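Local structure of alpha-1,3-glucanase (Bacillus circulans, 5ZRU) at residues G417-T428 / G450-S461; T428-M436 / G470-E478. The protein hydrolyses alpha-1,3-glucan as a family GH87 glucanase, and this chain is its catalytic unit, which holds calcium and zinc ions. One frame throughout, in Å; residues are numbered along the deposited sequence.

How the interactions relate
Interactions 1 and 2 join successive turns of one parallel beta-helix in the D2 part of the catalytic unit. Their centres lie 12 Å apart. Segment 417-428 continues directly in sequence into 428-436 through the shared Thr428, turning onto another face of the coil. One coil thus supplies 417-428 and 428-436, and the next supplies 450-461 and 470-478. The two contacts meet in the core of the coil: Phe453 CE2 comes within 3.4 Å of Ile434 CG2, and Ile458 CG2 within 3.5 Å of Ala433 CB. Metals lie near both. The side chain of Asp427 is about 7 Å from a bound calcium ion. The side chain of Arg435 is about 5 Å from a different bound calcium ion.

Interaction 1 (G417-T428 / G450-S461); sequences GHKATHNLIVDT and GIVFSDTTIINS
His422 and Asp455 stack side by side where both strands turn a corner. Both have CG anti to the carbonyl carbon (chi1 -64° and -65°), which sets them alongside. Along Asp455 from CB outward, CB sits over the centre of the His422 ring, 3.7 Å from its centroid, in a CH-pi contact. CG lies 3.7 Å from His422 NE2. The carboxylate is only 4° from parallel to the ring, and OD2 accepts a bond from Ser454 OG. The ring is steadied in its own plane, since His422 ND1 and Thr421 OG1 share a hydrogen bond of 3.0 Å. With an alanine in place of His422, Asp455 CB would probably lose the ring it packs on and Thr421 OG1 one of its partners, Ser397 remaining. Backbone bonds tie the parallel strands before and after the corner. Ser454 O takes His422 N and Thr456 OG1 from opposite faces of its plane. A water links Thr456 OG1, Asn423 ND2 and, weakly, Ala420 O; Asn399 N and Phe396 O also hold the Asn423 amide. At the next corner Asn460 ND2 donates to Asp427 OD1 over 2.9 Å, on the syn lone pair, the two flat groups nearly coplanar. Gln52 and Gly51 also bond this carboxylate, beside a calcium site. Side chains stacked in register on successive coils, here also Val426 beside Ile459, are characteristic of the right-handed parallel beta-helix of the pectate lyase-like clan.

Interaction 2 (T428-M436 / G470-E478); sequences TVGGSAIRM and GERGAIDLE
Ser432 reaches across to Gly473 where two neighbouring coils of the parallel beta-helix meet. Its OG stands anti to the carbonyl carbon (chi1 -52°), which brings it to Gly473 O at 2.8 Å, nearly in line with that C=O. The same OG lies 3.3 Å from Asp476 CB. Beyond the turn the strands pair in parallel. Asp476 N bonds to Ile434 O, Met436 N to Asp476 O, and Glu478 N to Met436 O. Inside the coil, Met436 and Leu477 lie alongside each other and point the same way. Leu477 CD2 touches Met436 CB and CG, each at 4.0 Å. Phe453 and Val487 also pack on Met436. Arg435 and Asp476 take the other face. The extended Arg435 chain leads away to a salt bridge with Asp376, near a calcium site. Arg472 bends back at chi2 (-74°) to bridge Asp476 and Glu478, and its NE pairs with Asp466. With three carboxylates around it, the Arg472 guanidinium probably tempers their mutual repulsion. Asp476 is held at both oxygens: Gly473 N donates to OD2 on its anti lone pair, while Arg472 NH1 meets OD1 from above the carboxylate plane, 2.9 Å away.

Interaction 1 (G417-T428 / G450-S461)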
ATOM      1  N   GLY A 417       8.701 -17.752 -11.404  1.00  9.54           N
ATOM      2  CA  GLY A 417       7.566 -17.514 -12.290  1.00 11.42           C
ATOM      3  C   GLY A 417       6.669 -16.339 -11.955  1.00 11.30           C
ATOM      4  O   GLY A 417       5.588 -16.224 -12.545  1.00 11.00           O
ATOM      5  N   HIS A 418       7.071 -15.472 -11.030  1.00 10.21           N
ATOM      6  CA  HIS A 418       6.247 -14.330 -10.653  1.00  9.87           C
ATOM      7  C   HIS A 418       6.248 -13.289 -11.760  1.00 12.84           C
ATOM      8  O   HIS A 418       7.200 -13.181 -12.533  1.00  9.66           O
ATOM      9  CB  HIS A 418       6.772 -13.694  -9.366  1.00 10.75           C
ATOM     10  CG  HIS A 418       7.071 -14.680  -8.287  1.00 11.45           C
ATOM     11  ND1 HIS A 418       6.139 -15.585  -7.832  1.00  9.99           N
ATOM     12  CD2 HIS A 418       8.195 -14.896  -7.558  1.00  9.95           C
ATOM     13  CE1 HIS A 418       6.674 -16.320  -6.871  1.00 10.48           C
ATOM     14  NE2 HIS A 418       7.923 -15.928  -6.693  1.00 10.43           N
ATOM     15  N   LYS A 419       5.178 -12.502 -11.832  1.00  9.49           N
ATOM     16  CA  LYS A 419       5.186 -11.383 -12.758  1.00  9.34           C
ATOM     17  C   LYS A 419       4.474 -10.191 -12.145  1.00 10.00           C
ATOM     18  O   LYS A 419       3.602 -10.336 -11.290  1.00  9.32           O
ATOM     19  CB  LYS A 419       4.542 -11.724 -14.097  1.00 13.65           C
ATOM     20  CG  LYS A 419       3.047 -11.888 -14.048  1.00 15.49           C
ATOM     21  CD  LYS A 419       2.544 -12.304 -15.440  1.00 25.00           C
ATOM     22  CE  LYS A 419       1.123 -12.829 -15.396  1.00 28.12           C
ATOM     23  NZ  LYS A 419       0.575 -13.033 -16.769  1.00 32.31           N
ATOM     24  N   ALA A 420       4.862  -9.009 -12.601  1.00  8.87           N
ATOM     25  CA  ALA A 420       4.236  -7.763 -12.175  1.00 10.94           C
ATOM     26  C   ALA A 420       4.103  -6.915 -13.427  1.00  9.97           C
ATOM     27  O   ALA A 420       5.115  -6.482 -13.988  1.00  9.48           O
ATOM     28  CB  ALA A 420       5.063  -7.056 -11.096  1.00  9.46           C
ATOM     29  N   THR A 421       2.871  -6.693 -13.883  1.00  9.59           N
ATOM     30  CA  THR A 421       2.667  -6.013 -15.159  1.00  8.07           C
ATOM     31  C   THR A 421       1.570  -4.963 -15.042  1.00  9.42           C
ATOM     32  O   THR A 421       0.666  -5.073 -14.216  1.00  9.04           O
ATOM     33  CB  THR A 421       2.292  -6.991 -16.291  1.00 11.16           C
ATOM     34  OG1 THR A 421       0.945  -7.436 -16.099  1.00 13.46           O
ATOM     35  CG2 THR A 421       3.223  -8.203 -16.328  1.00 11.37           C
ATOM     36  N   HIS A 422       1.651  -3.948 -15.897  1.00  7.93           N
ATOM     37  CA  HIS A 422       0.590  -2.947 -16.039  1.00  8.78           C
ATOM     38  C   HIS A 422       0.362  -2.167 -14.745  1.00  9.82           C
ATOM     39  O   HIS A 422      -0.764  -1.802 -14.407  1.00  9.84           O
ATOM     40  CB  HIS A 422      -0.699  -3.601 -16.541  1.00 11.25           C
ATOM     41  CG  HIS A 422      -0.555  -4.177 -17.917  1.00 11.94           C
ATOM     42  ND1 HIS A 422      -0.176  -5.484 -18.143  1.00 18.33           N
ATOM     43  CD2 HIS A 422      -0.663  -3.600 -19.138  1.00  9.98           C
ATOM     44  CE1 HIS A 422      -0.089  -5.695 -19.442  1.00 12.00           C
ATOM     45  NE2 HIS A 422      -0.386  -4.573 -20.070  1.00 13.48           N
ATOM     46  N   ASN A 423       1.441  -1.867 -14.037  1.00  9.05           N
ATOM     47  CA  ASN A 423       1.340  -1.142 -12.782  1.00  8.94           C
ATOM     48  C   ASN A 423       1.751   0.311 -12.963  1.00  8.44           C
ATOM     49  O   ASN A 423       2.446   0.680 -13.915  1.00  9.18           O
ATOM     50  CB  ASN A 423       2.207  -1.805 -11.706  1.00  8.62           C
ATOM     51  CG  ASN A 423       1.736  -3.196 -11.374  1.00 10.46           C
ATOM     52  OD1 ASN A 423       0.584  -3.392 -10.984  1.00  9.42           O
ATOM     53  ND2 ASN A 423       2.622  -4.178 -11.535  1.00  6.24           N
ATOM     54  N   LEU A 424       1.294   1.137 -12.030  1.00  9.37           N
ATOM     55  CA  LEU A 424       1.677   2.541 -11.933  1.00  8.63           C
ATOM     56  C   LEU A 424       2.201   2.748 -10.523  1.00  9.50           C
ATOM     57  O   LEU A 424       1.483   2.491  -9.550  1.00 10.97           O
ATOM     58  CB  LEU A 424       0.478   3.459 -12.226  1.00  8.13           C
ATOM     59  CG  LEU A 424       0.594   4.973 -12.026  1.00 15.43           C
ATOM     60  CD1 LEU A 424       1.674   5.567 -12.928  1.00 11.19           C
ATOM     61  CD2 LEU A 424      -0.764   5.640 -12.292  1.00 15.99           C
ATOM     62  N   ILE A 425       3.461   3.159 -10.404  1.00  8.54           N
ATOM     63  CA  ILE A 425       4.132   3.225  -9.114  1.00  8.22           C
ATOM     64  C   ILE A 425       4.704   4.625  -8.974  1.00  9.72           C
ATOM     65  O   ILE A 425       5.578   5.014  -9.757  1.00  9.82           O
ATOM     66  CB  ILE A 425       5.240   2.162  -8.986  1.00  9.89           C
ATOM     67  CG1 ILE A 425       4.694   0.777  -9.362  1.00  8.82           C
ATOM     68  CG2 ILE A 425       5.762   2.125  -7.546  1.00  6.85           C
ATOM     69  CD1 ILE A 425       5.765  -0.318  -9.445  1.00  9.78           C
ATOM     70  N   VAL A 426       4.220   5.379  -7.979  1.00 10.16           N
ATOM     71  CA  VAL A 426       4.451   6.823  -7.908  1.00 10.11           C
ATOM     72  C   VAL A 426       4.851   7.234  -6.494  1.00 10.05           C
ATOM     73  O   VAL A 426       4.241   6.797  -5.514  1.00 12.81           O
ATOM     74  CB  VAL A 426       3.195   7.606  -8.344  1.00 11.38           C
ATOM     75  CG1 VAL A 426       3.488   9.114  -8.419  1.00 13.20           C
ATOM     76  CG2 VAL A 426       2.680   7.095  -9.676  1.00 13.29           C
ATOM     77  N   ASP A 427       5.876   8.091  -6.394  1.00 10.94           N
ATOM     78  CA  ASP A 427       6.179   8.842  -5.166  1.00 11.98           C
ATOM     79  C   ASP A 427       6.625   7.953  -3.998  1.00 12.93           C
ATOM     80  O   ASP A 427       6.162   8.113  -2.870  1.00 14.01           O
ATOM     81  CB  ASP A 427       4.973   9.696  -4.745  1.00 10.38           C
ATOM     82  CG  ASP A 427       4.729  10.865  -5.671  1.00 14.34           C
ATOM     83  OD1 ASP A 427       5.690  11.298  -6.336  1.00 11.14           O
ATOM     84  OD2 ASP A 427       3.579  11.355  -5.721  1.00 12.87           O
ATOM     85  N   THR A 428       7.553   7.032  -4.252  1.00 13.21           N
ATOM     86  CA  THR A 428       8.094   6.270  -3.129  1.00 11.08           C
ATOM     87  C   THR A 428       9.020   7.152  -2.297  1.00 10.41           C
ATOM     88  O   THR A 428       9.607   8.118  -2.792  1.00 12.29           O
ATOM     89  CB  THR A 428       8.852   5.019  -3.596  1.00 11.22           C
ATOM     90  OG1 THR A 428      10.012   5.402  -4.341  1.00 11.17           O
ATOM     91  CG2 THR A 428       7.962   4.143  -4.464  1.00 10.22           C
ATOM     92  N   GLY A 450      11.874 -17.933 -14.563  1.00 11.25           N
ATOM     93  CA  GLY A 450      11.801 -16.610 -15.137  1.00 10.67           C
ATOM     94  C   GLY A 450      10.781 -15.745 -14.426  1.00 13.96           C
ATOM     95  O   GLY A 450       9.659 -16.188 -14.166  1.00 11.74           O
ATOM     96  N   ILE A 451      11.169 -14.514 -14.116  1.00 10.43           N
ATOM     97  CA  ILE A 451      10.305 -13.507 -13.514  1.00  8.74           C
ATOM     98  C   ILE A 451      10.213 -12.337 -14.483  1.00 11.60           C
ATOM     99  O   ILE A 451      11.201 -11.998 -15.144  1.00 13.81           O
ATOM    100  CB  ILE A 451      10.870 -13.072 -12.140  1.00 10.06           C
ATOM    101  CG1 ILE A 451      10.591 -14.148 -11.085  1.00  9.00           C
ATOM    102  CG2 ILE A 451      10.361 -11.680 -11.717  1.00 10.92           C
ATOM    103  CD1 ILE A 451      11.360 -13.941  -9.773  1.00  9.84           C
ATOM    104  N   VAL A 452       9.026 -11.738 -14.598  1.00 10.61           N
ATOM    105  CA  VAL A 452       8.774 -10.705 -15.597  1.00 10.03           C
ATOM    106  C   VAL A 452       8.194  -9.468 -14.923  1.00 13.10           C
ATOM    107  O   VAL A 452       7.245  -9.573 -14.138  1.00 11.20           O
ATOM    108  CB  VAL A 452       7.813 -11.200 -16.696  1.00 10.74           C
ATOM    109  CG1 VAL A 452       7.385 -10.040 -17.586  1.00 17.06           C
ATOM    110  CG2 VAL A 452       8.471 -12.294 -17.518  1.00 14.55           C
ATOM    111  N   PHE A 453       8.747  -8.299 -15.257  1.00  9.14           N
ATOM    112  CA  PHE A 453       8.128  -7.003 -14.996  1.00 10.14           C
ATOM    113  C   PHE A 453       7.838  -6.355 -16.340  1.00 11.32           C
ATOM    114  O   PHE A 453       8.719  -6.311 -17.205  1.00 13.37           O
ATOM    115  CB  PHE A 453       9.045  -6.078 -14.185  1.00  9.77           C
ATOM    116  CG  PHE A 453       9.379  -6.592 -12.809  1.00 10.14           C
ATOM    117  CD1 PHE A 453      10.457  -7.443 -12.607  1.00 11.43           C
ATOM    118  CD2 PHE A 453       8.619  -6.205 -11.715  1.00  8.26           C
ATOM    119  CE1 PHE A 453      10.770  -7.903 -11.342  1.00 11.16           C
ATOM    120  CE2 PHE A 453       8.924  -6.666 -10.442  1.00 10.90           C
ATOM    121  CZ  PHE A 453      10.005  -7.515 -10.254  1.00 10.75           C
ATOM    122  N   SER A 454       6.622  -5.850 -16.533  1.00  9.87           N
ATOM    123  CA  SER A 454       6.354  -5.249 -17.830  1.00  9.95           C
ATOM    124  C   SER A 454       5.293  -4.171 -17.724  1.00 11.57           C
ATOM    125  O   SER A 454       4.521  -4.113 -16.761  1.00  9.02           O
ATOM    126  CB  SER A 454       5.905  -6.286 -18.866  1.00 12.73           C
ATOM    127  OG  SER A 454       4.525  -6.574 -18.701  1.00 14.15           O
ATOM    128  N   ASP A 455       5.281  -3.320 -18.747  1.00  7.54           N
ATOM    129  CA  ASP A 455       4.186  -2.400 -19.021  1.00  9.98           C
ATOM    130  C   ASP A 455       3.890  -1.530 -17.809  1.00  9.91           C
ATOM    131  O   ASP A 455       2.765  -1.461 -17.323  1.00 10.35           O
ATOM    132  CB  ASP A 455       2.951  -3.180 -19.478  1.00  9.75           C
ATOM    133  CG  ASP A 455       3.177  -3.870 -20.805  1.00 12.83           C
ATOM    134  OD1 ASP A 455       3.108  -3.175 -21.840  1.00 14.38           O
ATOM    135  OD2 ASP A 455       3.462  -5.089 -20.810  1.00 16.24           O
ATOM    136  N   THR A 456       4.922  -0.867 -17.302  1.00  9.05           N
ATOM    137  CA  THR A 456       4.800  -0.236 -15.995  1.00 10.11           C
ATOM    138  C   THR A 456       5.414   1.152 -16.039  1.00 11.10           C
ATOM    139  O   THR A 456       6.465   1.353 -16.650  1.00  9.77           O
ATOM    140  CB  THR A 456       5.459  -1.102 -14.913  1.00 10.38           C
ATOM    141  OG1 THR A 456       4.666  -2.281 -14.706  1.00 11.08           O
ATOM    142  CG2 THR A 456       5.594  -0.347 -13.579  1.00 11.27           C
ATOM    143  N   THR A 457       4.733   2.109 -15.414  1.00  8.38           N
ATOM    144  CA  THR A 457       5.192   3.487 -15.310  1.00  8.53           C
ATOM    145  C   THR A 457       5.593   3.771 -13.872  1.00 10.17           C
ATOM    146  O   THR A 457       4.842   3.462 -12.940  1.00  9.87           O
ATOM    147  CB  THR A 457       4.100   4.459 -15.759  1.00 10.20           C
ATOM    148  OG1 THR A 457       3.824   4.222 -17.140  1.00 11.20           O
ATOM    149  CG2 THR A 457       4.542   5.918 -15.574  1.00 11.93           C
ATOM    150  N   ILE A 458       6.783   4.344 -13.705  1.00 10.61           N
ATOM    151  CA  ILE A 458       7.384   4.627 -12.409  1.00  7.53           C
ATOM    152  C   ILE A 458       7.679   6.113 -12.372  1.00  9.45           C
ATOM    153  O   ILE A 458       8.269   6.646 -13.320  1.00 11.25           O
ATOM    154  CB  ILE A 458       8.678   3.815 -12.204  1.00  8.47           C
ATOM    155  CG1 ILE A 458       8.369   2.322 -12.105  1.00 10.86           C
ATOM    156  CG2 ILE A 458       9.455   4.350 -11.004  1.00 10.11           C
ATOM    157  CD1 ILE A 458       9.605   1.422 -12.307  1.00 11.11           C
ATOM    158  N   ILE A 459       7.276   6.787 -11.293  1.00 10.14           N
ATOM    159  CA  ILE A 459       7.360   8.245 -11.224  1.00  9.65           C
ATOM    160  C   ILE A 459       7.891   8.664  -9.856  1.00  9.54           C
ATOM    161  O   ILE A 459       7.384   8.213  -8.824  1.00  9.01           O
ATOM    162  CB  ILE A 459       5.992   8.911 -11.488  1.00 10.74           C
ATOM    163  CG1 ILE A 459       5.429   8.489 -12.846  1.00 10.24           C
ATOM    164  CG2 ILE A 459       6.107  10.446 -11.428  1.00 10.99           C
ATOM    165  CD1 ILE A 459       4.035   9.063 -13.140  1.00 12.95           C
ATOM    166  N   ASN A 460       8.911   9.530  -9.853  1.00  9.61           N
ATOM    167  CA  ASN A 460       9.404  10.170  -8.629  1.00  8.46           C
ATOM    168  C   ASN A 460       9.892   9.153  -7.600  1.00 12.54           C
ATOM    169  O   ASN A 460       9.748   9.362  -6.393  1.00 11.16           O
ATOM    170  CB  ASN A 460       8.335  11.061  -7.987  1.00  7.67           C
ATOM    171  CG  ASN A 460       7.881  12.187  -8.879  1.00 13.49           C
ATOM    172  OD1 ASN A 460       8.611  12.640  -9.752  1.00 13.64           O
ATOM    173  ND2 ASN A 460       6.655  12.653  -8.654  1.00 14.58           N
ATOM    174  N   SER A 461      10.480   8.052  -8.058  1.00 10.38           N
ATOM    175  CA  SER A 461      10.860   6.970  -7.157  1.00  8.15           C
ATOM    176  C   SER A 461      12.380   6.798  -7.130  1.00  9.69           C
ATOM    177  O   SER A 461      13.132   7.560  -7.741  1.00  9.64           O
ATOM    178  CB  SER A 461      10.143   5.674  -7.554  1.00  9.82           C
ATOM    179  OG  SER A 461       8.739   5.846  -7.400  1.00 14.09           O
TER
HETATM  180  O   HOH W   1       5.417  -3.971 -12.476  1.00 10.47           O
HETATM  181  O   HOH W   2       8.693  10.487  -3.615  1.00 13.01           O

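Interaction 2 (T428-M436 / G470-E478)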
ATOM      1  N   THR A 428       7.553   7.032  -4.252  1.00 13.21           N
ATOM      2  CA  THR A 428       8.094   6.270  -3.129  1.00 11.08           C
ATOM      3  C   THR A 428       9.020   7.152  -2.297  1.00 10.41           C
ATOM      4  O   THR A 428       9.607   8.118  -2.792  1.00 12.29           O
ATOM      5  CB  THR A 428       8.852   5.019  -3.596  1.00 11.22           C
ATOM      6  OG1 THR A 428      10.012   5.402  -4.341  1.00 11.17           O
ATOM      7  CG2 THR A 428       7.962   4.143  -4.464  1.00 10.22           C
ATOM      8  N   VAL A 429       9.145   6.811  -1.015  1.00  8.40           N
ATOM      9  CA  VAL A 429      10.010   7.529  -0.083  1.00 10.08           C
ATOM     10  C   VAL A 429      10.942   6.522   0.569  1.00  9.15           C
ATOM     11  O   VAL A 429      10.484   5.517   1.119  1.00 10.49           O
ATOM     12  CB  VAL A 429       9.205   8.291   0.990  1.00 11.34           C
ATOM     13  CG1 VAL A 429      10.152   8.874   2.040  1.00 10.46           C
ATOM     14  CG2 VAL A 429       8.366   9.410   0.347  1.00 11.26           C
ATOM     15  N   GLY A 430      12.245   6.794   0.511  1.00 10.31           N
ATOM     16  CA  GLY A 430      13.204   5.913   1.143  1.00 10.42           C
ATOM     17  C   GLY A 430      13.402   4.592   0.443  1.00  9.15           C
ATOM     18  O   GLY A 430      13.978   3.671   1.028  1.00  8.17           O
ATOM     19  N   GLY A 431      12.955   4.466  -0.802  1.00  9.41           N
ATOM     20  CA  GLY A 431      13.077   3.183  -1.465  1.00  9.83           C
ATOM     21  C   GLY A 431      12.883   3.208  -2.966  1.00  9.91           C
ATOM     22  O   GLY A 431      13.346   4.127  -3.641  1.00  9.74           O
ATOM     23  N   SER A 432      12.176   2.210  -3.489  1.00  8.03           N
ATOM     24  CA  SER A 432      12.199   1.881  -4.908  1.00  9.17           C
ATOM     25  C   SER A 432      10.781   1.620  -5.382  1.00  9.27           C
ATOM     26  O   SER A 432       9.907   1.271  -4.591  1.00  7.55           O
ATOM     27  CB  SER A 432      13.053   0.631  -5.173  1.00 10.07           C
ATOM     28  OG  SER A 432      14.341   0.763  -4.591  1.00 10.11           O
ATOM     29  N   ALA A 433      10.552   1.781  -6.688  1.00  9.47           N
ATOM     30  CA  ALA A 433       9.298   1.284  -7.240  1.00  9.11           C
ATOM     31  C   ALA A 433       9.280  -0.235  -7.241  1.00  8.28           C
ATOM     32  O   ALA A 433       8.263  -0.853  -6.909  1.00  6.82           O
ATOM     33  CB  ALA A 433       9.073   1.805  -8.658  1.00  7.27           C
ATOM     34  N   ILE A 434      10.410  -0.847  -7.593  1.00  8.39           N
ATOM     35  CA  ILE A 434      10.558  -2.291  -7.713  1.00  8.59           C
ATOM     36  C   ILE A 434      11.876  -2.683  -7.062  1.00  9.20           C
ATOM     37  O   ILE A 434      12.907  -2.055  -7.330  1.00  9.14           O
ATOM     38  CB  ILE A 434      10.564  -2.744  -9.186  1.00 10.52           C
ATOM     39  CG1 ILE A 434       9.194  -2.564  -9.834  1.00  9.00           C
ATOM     40  CG2 ILE A 434      11.024  -4.199  -9.302  1.00  7.72           C
ATOM     41  CD1 ILE A 434       9.256  -2.670 -11.342  1.00  9.69           C
ATOM     42  N   ARG A 435      11.857  -3.731  -6.232  1.00  8.48           N
ATOM     43  CA  ARG A 435      13.107  -4.258  -5.713  1.00  9.11           C
ATOM     44  C   ARG A 435      13.075  -5.780  -5.710  1.00 11.17           C
ATOM     45  O   ARG A 435      12.014  -6.410  -5.626  1.00  8.09           O
ATOM     46  CB  ARG A 435      13.434  -3.721  -4.303  1.00 10.70           C
ATOM     47  CG  ARG A 435      12.693  -4.393  -3.147  1.00 10.36           C
ATOM     48  CD  ARG A 435      13.180  -3.828  -1.815  1.00  9.78           C
ATOM     49  NE  ARG A 435      12.419  -4.366  -0.689  1.00  9.58           N
ATOM     50  CZ  ARG A 435      12.885  -4.438   0.554  1.00 10.67           C
ATOM     51  NH1 ARG A 435      14.113  -4.008   0.832  1.00 14.11           N
ATOM     52  NH2 ARG A 435      12.129  -4.947   1.520  1.00 10.02           N
ATOM     53  N   MET A 436      14.258  -6.366  -5.846  1.00  8.43           N
ATOM     54  CA  MET A 436      14.460  -7.783  -5.586  1.00  8.42           C
ATOM     55  C   MET A 436      15.710  -7.899  -4.733  1.00 12.04           C
ATOM     56  O   MET A 436      16.674  -7.166  -4.960  1.00 11.09           O
ATOM     57  CB  MET A 436      14.623  -8.578  -6.881  1.00  7.74           C
ATOM     58  CG  MET A 436      13.453  -8.438  -7.857  1.00  9.49           C
ATOM     59  SD  MET A 436      13.726  -9.365  -9.389  1.00 10.78           S
ATOM     60  CE  MET A 436      13.715 -11.056  -8.806  1.00  9.21           C
ATOM     61  N   GLY A 470      21.459   5.055   2.549  1.00 10.13           N
ATOM     62  CA  GLY A 470      22.046   4.773   1.258  1.00  8.86           C
ATOM     63  C   GLY A 470      21.047   4.908   0.123  1.00  9.90           C
ATOM     64  O   GLY A 470      19.826   4.934   0.324  1.00  8.99           O
ATOM     65  N   GLU A 471      21.600   4.967  -1.093  1.00  8.36           N
ATOM     66  CA  GLU A 471      20.816   5.111  -2.307  1.00  9.36           C
ATOM     67  C   GLU A 471      20.168   3.791  -2.718  1.00  9.55           C
ATOM     68  O   GLU A 471      20.664   2.702  -2.410  1.00 11.40           O
ATOM     69  CB  GLU A 471      21.698   5.637  -3.451  1.00 11.15           C
ATOM     70  CG  GLU A 471      22.887   4.746  -3.802  1.00 12.01           C
ATOM     71  CD  GLU A 471      24.164   5.065  -3.007  1.00 10.31           C
ATOM     72  OE1 GLU A 471      24.090   5.722  -1.947  1.00 12.93           O
ATOM     73  OE2 GLU A 471      25.255   4.627  -3.442  1.00 12.43           O
ATOM     74  N   ARG A 472      19.028   3.906  -3.410  1.00  8.58           N
ATOM     75  CA  ARG A 472      18.335   2.782  -4.023  1.00  9.14           C
ATOM     76  C   ARG A 472      17.814   3.223  -5.385  1.00  8.51           C
ATOM     77  O   ARG A 472      17.396   4.374  -5.550  1.00  9.12           O
ATOM     78  CB  ARG A 472      17.160   2.282  -3.162  1.00  9.85           C
ATOM     79  CG  ARG A 472      17.584   1.664  -1.823  1.00 10.53           C
ATOM     80  CD  ARG A 472      18.190   0.293  -2.033  1.00  8.34           C
ATOM     81  NE  ARG A 472      18.791  -0.226  -0.802  1.00 12.68           N
ATOM     82  CZ  ARG A 472      19.447  -1.378  -0.729  1.00 14.00           C
ATOM     83  NH1 ARG A 472      19.564  -2.144  -1.809  1.00 11.83           N
ATOM     84  NH2 ARG A 472      19.969  -1.776   0.424  1.00 12.08           N
ATOM     85  N   GLY A 473      17.850   2.310  -6.352  1.00  9.61           N
ATOM     86  CA  GLY A 473      17.342   2.624  -7.667  1.00 12.48           C
ATOM     87  C   GLY A 473      15.829   2.716  -7.676  1.00  8.73           C
ATOM     88  O   GLY A 473      15.144   2.208  -6.789  1.00 10.51           O
ATOM     89  N   ALA A 474      15.293   3.419  -8.673  1.00 12.25           N
ATOM     90  CA  ALA A 474      13.863   3.285  -8.940  1.00 11.60           C
ATOM     91  C   ALA A 474      13.515   1.818  -9.158  1.00  9.46           C
ATOM     92  O   ALA A 474      12.474   1.333  -8.695  1.00  9.06           O
ATOM     93  CB  ALA A 474      13.464   4.138 -10.152  1.00  9.27           C
ATOM     94  N   ILE A 475      14.384   1.100  -9.861  1.00  8.94           N
ATOM     95  CA  ILE A 475      14.422  -0.361  -9.866  1.00  7.48           C
ATOM     96  C   ILE A 475      15.715  -0.754  -9.175  1.00  9.51           C
ATOM     97  O   ILE A 475      16.796  -0.333  -9.602  1.00  8.90           O
ATOM     98  CB  ILE A 475      14.372  -0.929 -11.292  1.00  9.10           C
ATOM     99  CG1 ILE A 475      13.070  -0.532 -11.997  1.00  8.79           C
ATOM    100  CG2 ILE A 475      14.553  -2.451 -11.279  1.00  9.22           C
ATOM    101  CD1 ILE A 475      12.996  -1.035 -13.454  1.00  8.79           C
ATOM    102  N   ASP A 476      15.620  -1.562  -8.116  1.00  9.91           N
ATOM    103  CA  ASP A 476      16.784  -1.874  -7.291  1.00 10.89           C
ATOM    104  C   ASP A 476      16.941  -3.380  -7.166  1.00  9.98           C
ATOM    105  O   ASP A 476      16.046  -4.068  -6.664  1.00 10.90           O
ATOM    106  CB  ASP A 476      16.676  -1.227  -5.905  1.00  9.45           C
ATOM    107  CG  ASP A 476      18.010  -1.186  -5.186  1.00 10.51           C
ATOM    108  OD1 ASP A 476      18.359  -2.173  -4.492  1.00 11.24           O
ATOM    109  OD2 ASP A 476      18.728  -0.185  -5.357  1.00 10.84           O
ATOM    110  N   LEU A 477      18.089  -3.886  -7.598  1.00  7.54           N
ATOM    111  CA  LEU A 477      18.375  -5.308  -7.561  1.00  9.81           C
ATOM    112  C   LEU A 477      19.609  -5.537  -6.700  1.00  8.11           C
ATOM    113  O   LEU A 477      20.670  -4.956  -6.952  1.00 10.21           O
ATOM    114  CB  LEU A 477      18.586  -5.859  -8.974  1.00  9.10           C
ATOM    115  CG  LEU A 477      17.485  -5.506  -9.991  1.00  9.25           C
ATOM    116  CD1 LEU A 477      17.854  -6.026 -11.379  1.00 10.46           C
ATOM    117  CD2 LEU A 477      16.128  -6.075  -9.556  1.00  9.80           C
ATOM    118  N   GLU A 478      19.471  -6.400  -5.703  1.00  9.73           N
ATOM    119  CA  GLU A 478      20.505  -6.597  -4.693  1.00 10.74           C
ATOM    120  C   GLU A 478      20.761  -8.091  -4.555  1.00 10.98           C
ATOM    121  O   GLU A 478      19.881  -8.833  -4.112  1.00 11.42           O
ATOM    122  CB  GLU A 478      20.077  -5.985  -3.361  1.00 10.87           C
ATOM    123  CG  GLU A 478      21.070  -6.192  -2.241  1.00 12.09           C
ATOM    124  CD  GLU A 478      20.514  -5.740  -0.900  1.00 16.30           C
ATOM    125  OE1 GLU A 478      20.109  -4.563  -0.788  1.00 14.95           O
ATOM    126  OE2 GLU A 478      20.455  -6.578   0.027  1.00 19.16           O
TER
HETATM  127  O   HOH W   3      16.980  -4.404  -3.686  1.00 13.61           O